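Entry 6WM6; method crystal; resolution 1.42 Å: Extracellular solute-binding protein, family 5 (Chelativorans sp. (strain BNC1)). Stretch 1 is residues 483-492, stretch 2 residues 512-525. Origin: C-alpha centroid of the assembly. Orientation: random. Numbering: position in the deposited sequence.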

# COMPACT_ATOMS: atom_id res chain seq x y z
N TYR A 483 -2.16 -14.15 7.87
CA TYR A 483 -1.27 -15.27 7.56
C TYR A 483 -0.70 -15.95 8.79
O TYR A 483 -0.31 -17.11 8.71
CB TYR A 483 -0.10 -14.76 6.73
CG TYR A 483 -0.48 -14.03 5.47
CD1 TYR A 483 -1.14 -14.70 4.46
CD2 TYR A 483 -0.17 -12.70 5.29
CE1 TYR A 483 -1.49 -14.05 3.28
CE2 TYR A 483 -0.53 -12.03 4.12
CZ TYR A 483 -1.19 -12.73 3.13
OH TYR A 483 -1.56 -12.10 1.95
N PHE A 484 -0.64 -15.25 9.91
CA PHE A 484 0.14 -15.71 11.07
C PHE A 484 -0.73 -16.17 12.22
O PHE A 484 -0.20 -16.56 13.26
CB PHE A 484 1.16 -14.63 11.44
CG PHE A 484 1.92 -14.17 10.22
CD1 PHE A 484 2.66 -15.07 9.52
CD2 PHE A 484 1.79 -12.87 9.75
CE1 PHE A 484 3.31 -14.71 8.35
CE2 PHE A 484 2.46 -12.48 8.59
CZ PHE A 484 3.21 -13.43 7.88
N GLY A 485 -2.05 -16.19 12.03
CA GLY A 485 -2.92 -16.92 12.92
C GLY A 485 -3.47 -16.18 14.12
O GLY A 485 -3.76 -16.80 15.13
N PHE A 486 -3.66 -14.86 14.01
CA PHE A 486 -4.37 -14.14 15.07
C PHE A 486 -5.77 -14.72 15.18
O PHE A 486 -6.42 -15.03 14.18
CB PHE A 486 -4.40 -12.64 14.80
CG PHE A 486 -3.05 -11.98 14.94
CD1 PHE A 486 -2.56 -11.61 16.19
CD2 PHE A 486 -2.27 -11.77 13.84
CE1 PHE A 486 -1.31 -11.03 16.31
CE2 PHE A 486 -1.02 -11.20 13.95
CZ PHE A 486 -0.55 -10.83 15.20
N ASN A 487 -6.20 -14.94 16.42
CA ASN A 487 -7.47 -15.61 16.68
C ASN A 487 -7.97 -15.15 18.03
O ASN A 487 -7.77 -15.83 19.05
CB ASN A 487 -7.30 -17.13 16.59
CG ASN A 487 -8.61 -17.87 16.82
OD1 ASN A 487 -9.64 -17.25 17.08
ND2 ASN A 487 -8.57 -19.19 16.72
N ASP A 488 -8.58 -13.99 18.07
CA ASP A 488 -8.94 -13.36 19.33
C ASP A 488 -10.19 -12.52 19.13
O ASP A 488 -10.13 -11.42 18.55
CB ASP A 488 -7.79 -12.52 19.87
CG ASP A 488 -8.02 -12.07 21.30
OD1 ASP A 488 -9.19 -12.12 21.77
OD2 ASP A 488 -7.05 -11.70 21.98
N PRO A 489 -11.35 -13.00 19.59
CA PRO A 489 -12.57 -12.19 19.44
C PRO A 489 -12.46 -10.81 20.06
O PRO A 489 -13.14 -9.89 19.59
CB PRO A 489 -13.64 -13.05 20.13
CG PRO A 489 -13.11 -14.45 20.04
CD PRO A 489 -11.61 -14.32 20.19
N LYS A 490 -11.65 -10.63 21.10
CA LYS A 490 -11.49 -9.30 21.70
C LYS A 490 -10.79 -8.34 20.74
O LYS A 490 -11.20 -7.18 20.62
CB LYS A 490 -10.73 -9.42 23.02
CG LYS A 490 -10.56 -8.12 23.79
CD LYS A 490 -11.88 -7.43 24.08
CE LYS A 490 -11.69 -6.24 25.02
NZ LYS A 490 -12.97 -5.54 25.32
N ILE A 491 -9.74 -8.80 20.06
CA ILE A 491 -9.11 -7.97 19.03
C ILE A 491 -10.12 -7.57 17.98
O ILE A 491 -10.17 -6.41 17.55
CB ILE A 491 -7.91 -8.71 18.43
CG1 ILE A 491 -6.77 -8.77 19.46
CG2 ILE A 491 -7.45 -8.01 17.12
CD1 ILE A 491 -5.56 -9.54 18.98
N GLU A 492 -10.95 -8.53 17.54
CA GLU A 492 -11.91 -8.24 16.48
C GLU A 492 -12.95 -7.22 16.96
O GLU A 492 -13.32 -6.31 16.22
CB GLU A 492 -12.58 -9.54 16.01
CG GLU A 492 -11.56 -10.54 15.55
CD GLU A 492 -12.16 -11.74 14.85
OE1 GLU A 492 -13.36 -11.70 14.52
OE2 GLU A 492 -11.41 -12.71 14.64
N SER A 512 -5.58 1.19 19.87
CA SER A 512 -4.36 0.94 20.63
C SER A 512 -4.46 -0.33 21.48
O SER A 512 -3.47 -1.04 21.62
CB SER A 512 -4.03 2.15 21.52
OG SER A 512 -3.66 3.26 20.74
N GLU A 513 -5.64 -0.60 22.06
CA GLU A 513 -5.80 -1.81 22.86
C GLU A 513 -5.59 -3.07 22.03
O GLU A 513 -5.01 -4.06 22.51
CB GLU A 513 -7.18 -1.81 23.53
CG GLU A 513 -7.32 -2.93 24.54
CD GLU A 513 -8.71 -3.04 25.17
OE1 GLU A 513 -9.61 -2.23 24.83
OE2 GLU A 513 -8.90 -3.95 26.01
N ALA A 514 -6.05 -3.06 20.78
CA ALA A 514 -5.84 -4.21 19.91
C ALA A 514 -4.37 -4.36 19.55
O ALA A 514 -3.87 -5.48 19.46
CB ALA A 514 -6.68 -4.08 18.65
N ASP A 515 -3.66 -3.26 19.36
CA ASP A 515 -2.23 -3.32 19.10
C ASP A 515 -1.50 -3.97 20.27
O ASP A 515 -0.60 -4.80 20.07
CB ASP A 515 -1.71 -1.91 18.82
CG ASP A 515 -0.39 -1.85 18.08
OD1 ASP A 515 0.02 -2.82 17.39
OD2 ASP A 515 0.25 -0.78 18.15
N GLU A 516 -1.88 -3.62 21.50
CA GLU A 516 -1.27 -4.24 22.68
C GLU A 516 -1.50 -5.74 22.68
O GLU A 516 -0.57 -6.53 22.88
CB GLU A 516 -1.85 -3.62 23.96
CG GLU A 516 -1.67 -2.10 24.11
CD GLU A 516 -0.32 -1.65 24.61
OE1 GLU A 516 0.49 -2.49 25.03
OE2 GLU A 516 -0.07 -0.41 24.61
N LEU A 517 -2.75 -6.17 22.46
CA LEU A 517 -3.06 -7.60 22.47
C LEU A 517 -2.37 -8.32 21.32
O LEU A 517 -1.92 -9.46 21.48
CB LEU A 517 -4.57 -7.80 22.40
CG LEU A 517 -5.37 -7.31 23.60
CD1 LEU A 517 -6.86 -7.39 23.33
CD2 LEU A 517 -5.02 -8.10 24.86
N ALA A 518 -2.30 -7.71 20.15
CA ALA A 518 -1.62 -8.35 19.03
C ALA A 518 -0.14 -8.54 19.33
O ALA A 518 0.44 -9.57 19.00
CB ALA A 518 -1.83 -7.51 17.78
N MET A 519 0.50 -7.55 19.96
CA MET A 519 1.89 -7.71 20.33
C MET A 519 2.07 -8.74 21.44
O MET A 519 3.08 -9.46 21.42
CB MET A 519 2.47 -6.36 20.70
CG MET A 519 2.52 -5.41 19.50
SD MET A 519 3.29 -6.12 18.01
CE MET A 519 4.86 -6.38 18.74
N ASP A 520 1.12 -8.86 22.37
CA ASP A 520 1.19 -9.91 23.37
C ASP A 520 1.29 -11.28 22.72
O ASP A 520 1.95 -12.19 23.24
CB ASP A 520 -0.06 -9.88 24.27
CG ASP A 520 -0.11 -8.71 25.22
OD1 ASP A 520 0.92 -8.05 25.47
OD2 ASP A 520 -1.23 -8.47 25.74
N TYR A 521 0.60 -11.48 21.57
CA TYR A 521 0.51 -12.79 20.94
C TYR A 521 1.78 -13.16 20.18
O TYR A 521 2.02 -14.34 19.92
CB TYR A 521 -0.70 -12.79 20.00
CG TYR A 521 -1.10 -14.11 19.41
CD1 TYR A 521 -1.61 -15.12 20.22
CD2 TYR A 521 -0.98 -14.36 18.05
CE1 TYR A 521 -1.97 -16.37 19.68
CE2 TYR A 521 -1.35 -15.57 17.51
CZ TYR A 521 -1.84 -16.56 18.31
OH TYR A 521 -2.19 -17.78 17.75
N ALA A 522 2.59 -12.16 19.81
CA ALA A 522 3.93 -12.38 19.27
C ALA A 522 3.94 -13.20 17.98
O ALA A 522 4.84 -14.01 17.74
CB ALA A 522 4.86 -13.00 20.32
N ALA A 523 2.94 -12.99 17.11
CA ALA A 523 2.91 -13.60 15.79
C ALA A 523 3.32 -12.65 14.67
O ALA A 523 3.44 -13.08 13.51
CB ALA A 523 1.52 -14.19 15.50
N LEU A 524 3.57 -11.39 14.98
CA LEU A 524 3.92 -10.40 13.96
C LEU A 524 4.88 -9.39 14.59
O LEU A 524 4.53 -8.70 15.56
CB LEU A 524 2.67 -9.72 13.40
CG LEU A 524 2.89 -8.78 12.22
CD1 LEU A 524 3.47 -9.50 11.04
CD2 LEU A 524 1.54 -8.14 11.85
N PHE A 525 6.09 -9.33 14.05
CA PHE A 525 7.17 -8.47 14.56
C PHE A 525 7.44 -7.36 13.56
O PHE A 525 7.95 -7.63 12.47
CB PHE A 525 8.41 -9.35 14.73
CG PHE A 525 9.65 -8.62 15.22
CD1 PHE A 525 9.82 -8.30 16.55
CD2 PHE A 525 10.69 -8.34 14.34
CE1 PHE A 525 10.98 -7.69 17.00
CE2 PHE A 525 11.83 -7.70 14.78
CZ PHE A 525 11.99 -7.38 16.12
O HOH W 1 -12.15 -2.53 25.57

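How does the exposed start of the contact hold together? Glu513 and Lys490 both point toward the opposing stretch, yet their charges stop short of a salt bridge: Lys490 NZ lies 4.4 Å from Glu513 OE2. A water fills in between them, accepting from Lys490 NZ at 3.1 Å and donating to Glu513 OE1 at 2.7 Å. The link is therefore indirect, through one molecule that uses both its acceptor and donor capacity. Lys490 is also tied to its own stretch, since its backbone N donates to Asp488 OD1 at 3.0 Å, a capping bond that satisfies an amide in the first turn of the helix.

What does the next part of the helix offer to Ile491? Ala514, Leu517 and Ala518 form an apolar surface for it. At Ala514 the backbones come close, with CA of Ile491 and CA of Ala514 5.1 Å apart, an approach in keeping with the small alanine side chain; Ile491 CG2 sits 4.3 Å from Ala514 CB. Leu517 points toward stretch 1 and meets two residues, its CB lying 3.8 Å from Ile491 CG1 and its CD1 3.8 Å from Lys490 CG. The lysine thus contributes aliphatic packing as well as charge. Farther along, Ile491 CD1 reaches to 3.9 Å from Ala518 N.

Why does Phe486 touch so many residues? Its CA-to-CB bond points sideways, but the ring end comes nearer and enters a pocket lined by Ala518, Tyr521, Ala523 and Leu524. Ala518 O lies at the ring edge, 3.5 Å from Phe486 CE1, and the same CE1 is 3.8 Å from Ala518 CB. Tyr521 approaches obliquely: Phe486 CD1 is 3.7 Å from Tyr521 CD2, with the two ring planes at 45°. The tyrosine extends on to the backbone before Phe486, where Tyr521 OH lies 3.2 Å from Gly485 O. Gly485 has backbone angles at which a CB would jam against the preceding carbonyl O.

How does the contact close once the helix ends? Ala522, with positive phi, is the first residue to leave helical geometry and points away, whereas Ala523 and Leu524 point toward stretch 1. Ala523 CB covers one face of the Phe486 ring, 4.0 Å from Phe486 CZ, while Leu524 CB sits at the ring edge, 3.9 Å from that same CZ. Both also meet Phe484: Ala523 O is 3.4 Å from Phe484 CB, and Leu524 CD1 is 4.0 Å from Phe484 CD2. This end of the contact is buried and packs largely through apolar side chains.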